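Local coordinates for protein putative dienelactone hydrolase (Klebsiella pneumoniae subsp. pneumoniae MGH 78578, PDB 3F67) that is a putative dienelactone hydrolase of the alpha/beta-hydrolase clan, probably hydrolysing ester bonds, at residues A141-Y146 with L235-Q240. Residues are numbered along the deposited sequence; the frame is centred on the assembly and turned at random.
Sequences AAVAWY and LAWFAQ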
loop_
_atom_site.group_PDB
_atom_site.type_symbol
_atom_site.label_atom_id
_atom_site.label_comp_id
_atom_site.label_asym_id
_atom_site.label_seq_id
_atom_site.Cartn_x
_atom_site.Cartn_y
_atom_site.Cartn_z
ATOM N N ALA A 141 -1.788 -0.659 -11.819
ATOM C CA ALA A 141 -2.420 -1.714 -11.031
ATOM C C ALA A 141 -2.101 -1.544 -9.562
ATOM O O ALA A 141 -1.158 -0.794 -9.198
ATOM C CB ALA A 141 -1.937 -3.110 -11.517
ATOM N N ALA A 142 -2.898 -2.222 -8.721
ATOM C CA ALA A 142 -2.769 -2.041 -7.260
ATOM C C ALA A 142 -3.077 -3.360 -6.564
ATOM O O ALA A 142 -3.922 -4.137 -7.024
ATOM C CB ALA A 142 -3.757 -0.956 -6.735
ATOM N N VAL A 143 -2.358 -3.618 -5.478
ATOM C CA VAL A 143 -2.609 -4.790 -4.608
ATOM C C VAL A 143 -2.742 -4.305 -3.168
ATOM O O VAL A 143 -1.767 -3.795 -2.583
ATOM C CB VAL A 143 -1.487 -5.869 -4.740
ATOM C CG1 VAL A 143 -1.778 -7.087 -3.783
ATOM C CG2 VAL A 143 -1.452 -6.365 -6.243
ATOM N N ALA A 144 -3.949 -4.482 -2.598
ATOM C CA ALA A 144 -4.258 -3.955 -1.245
ATOM C C ALA A 144 -4.304 -5.164 -0.313
ATOM O O ALA A 144 -5.074 -6.124 -0.556
ATOM C CB ALA A 144 -5.604 -3.267 -1.284
ATOM N N TRP A 145 -3.494 -5.140 0.745
ATOM C CA TRP A 145 -3.534 -6.224 1.719
ATOM C C TRP A 145 -4.292 -5.770 2.960
ATOM O O TRP A 145 -3.875 -4.836 3.622
ATOM C CB TRP A 145 -2.149 -6.617 2.165
ATOM C CG TRP A 145 -1.178 -7.032 1.063
ATOM C CD1 TRP A 145 -0.644 -6.222 0.068
ATOM C CD2 TRP A 145 -0.535 -8.325 0.928
ATOM N NE1 TRP A 145 0.269 -6.964 -0.684
ATOM C CE2 TRP A 145 0.369 -8.231 -0.159
ATOM C CE3 TRP A 145 -0.646 -9.547 1.631
ATOM C CZ2 TRP A 145 1.173 -9.354 -0.597
ATOM C CZ3 TRP A 145 0.182 -10.649 1.268
ATOM C CH2 TRP A 145 1.073 -10.534 0.147
ATOM N N TYR A 146 -5.386 -6.474 3.243
ATOM C CA TYR A 146 -6.237 -6.288 4.445
ATOM C C TYR A 146 -6.352 -4.823 4.861
ATOM O O TYR A 146 -5.985 -4.445 5.997
ATOM C CB TYR A 146 -5.742 -7.179 5.597
ATOM C CG TYR A 146 -4.249 -7.470 5.644
ATOM C CD1 TYR A 146 -3.357 -6.585 6.269
ATOM C CD2 TYR A 146 -3.743 -8.663 5.135
ATOM C CE1 TYR A 146 -1.993 -6.858 6.341
ATOM C CE2 TYR A 146 -2.371 -8.959 5.229
ATOM C CZ TYR A 146 -1.521 -8.065 5.805
ATOM O OH TYR A 146 -0.193 -8.348 5.898
ATOM N N LEU A 235 2.621 -10.606 -7.345
ATOM C CA LEU A 235 3.511 -10.612 -8.495
ATOM C C LEU A 235 2.781 -10.996 -9.795
ATOM O O LEU A 235 3.075 -10.402 -10.845
ATOM C CB LEU A 235 4.696 -11.566 -8.269
ATOM C CG LEU A 235 5.586 -11.081 -7.087
ATOM C CD1 LEU A 235 6.610 -12.181 -6.821
ATOM C CD2 LEU A 235 6.331 -9.752 -7.404
ATOM N N ALA A 236 1.851 -11.947 -9.733
ATOM C CA ALA A 236 1.088 -12.329 -10.943
ATOM C C ALA A 236 0.218 -11.160 -11.446
ATOM O O ALA A 236 0.068 -10.943 -12.651
ATOM C CB ALA A 236 0.173 -13.569 -10.617
ATOM N N TRP A 237 -0.322 -10.381 -10.504
ATOM C CA TRP A 237 -1.239 -9.293 -10.836
ATOM C C TRP A 237 -0.454 -8.209 -11.554
ATOM O O TRP A 237 -0.959 -7.574 -12.482
ATOM C CB TRP A 237 -1.838 -8.741 -9.533
ATOM C CG TRP A 237 -3.008 -7.809 -9.721
ATOM C CD1 TRP A 237 -2.985 -6.443 -9.630
ATOM C CD2 TRP A 237 -4.352 -8.193 -9.938
ATOM N NE1 TRP A 237 -4.269 -5.942 -9.814
ATOM C CE2 TRP A 237 -5.129 -7.005 -9.977
ATOM C CE3 TRP A 237 -4.991 -9.445 -10.088
ATOM C CZ2 TRP A 237 -6.522 -7.015 -10.169
ATOM C CZ3 TRP A 237 -6.393 -9.483 -10.271
ATOM C CH2 TRP A 237 -7.151 -8.261 -10.321
ATOM N N PHE A 238 0.772 -7.976 -11.098
ATOM C CA PHE A 238 1.660 -6.927 -11.631
ATOM C C PHE A 238 2.402 -7.338 -12.905
ATOM O O PHE A 238 3.005 -6.485 -13.588
ATOM C CB PHE A 238 2.760 -6.546 -10.615
ATOM C CG PHE A 238 2.268 -5.736 -9.423
ATOM C CD1 PHE A 238 3.028 -5.696 -8.232
ATOM C CD2 PHE A 238 1.037 -5.047 -9.458
ATOM C CE1 PHE A 238 2.591 -4.952 -7.122
ATOM C CE2 PHE A 238 0.588 -4.272 -8.342
ATOM C CZ PHE A 238 1.357 -4.231 -7.176
ATOM N N ALA A 239 2.385 -8.621 -13.201
ATOM C CA ALA A 239 3.385 -9.187 -14.154
ATOM C C ALA A 239 3.426 -8.527 -15.542
ATOM O O ALA A 239 4.519 -8.399 -16.143
ATOM C CB ALA A 239 3.148 -10.698 -14.322
ATOM N N GLN A 240 2.270 -8.144 -16.091
ATOM C CA GLN A 240 2.266 -7.624 -17.466
ATOM C C GLN A 240 2.676 -6.164 -17.581
ATOM O O GLN A 240 2.870 -5.679 -18.706
ATOM C CB GLN A 240 0.855 -7.760 -18.097
ATOM C CG GLN A 240 -0.148 -6.679 -17.636
ATOM C CD GLN A 240 -1.545 -6.980 -18.118
ATOM O OE1 GLN A 240 -1.917 -6.584 -19.206
ATOM N NE2 GLN A 240 -2.290 -7.719 -17.345
#
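The rings of Trp237 and Phe238 reach from helix 224-238 to the strand at Ala141, Ala142 and Val143. The indole meets the strand with its five-membered ring. CD1 of Trp237 lies 3.7 Å from CG2 of Val143 and 4.0 Å from CB of Ala141, and both methyls approach the ring obliquely. The phenyl ring of Phe238 has the backbone N of Ala142 at its edge, 4.1 Å from CE2. CG2 of Val143 comes to this ring obliquely, 3.6 Å from CE2 of Phe238. CD2 of Phe238 also touches CB of Ala141, at 4.1 Å.

The methyl CG2 of Val143 is therefore shared by two rings. With CG1 anti to the backbone N (chi1 179°), CG2 is the branch that meets both of them. CG of Trp237 is anti to its own backbone N (chi1 -168°), which carries the indole to the strand. Its NE1 is 3.3 Å from O of Ala142, but the angle is too poor for a hydrogen bond. NE1 is instead hydrogen-bonded to the backbone O of Pro171. This leaves van der Waals packing to join the two segments.

Strand 141-145 runs between the parallel strands 116-122 and 172-177 of the central sheet. Ala141 and Val143 point toward helix 224-238, which packs on this side. Ala142 points away and meets Thr129 of helix 124-133 on the opposite face. Phe238 also touches Leu118 and Trp237 touches Leu173, so these two side chains span three neighbouring strands. Such layering of helices on both faces of a largely parallel sheet is characteristic of the alpha/beta-hydrolase fold, here an alpha-beta-alpha sandwich.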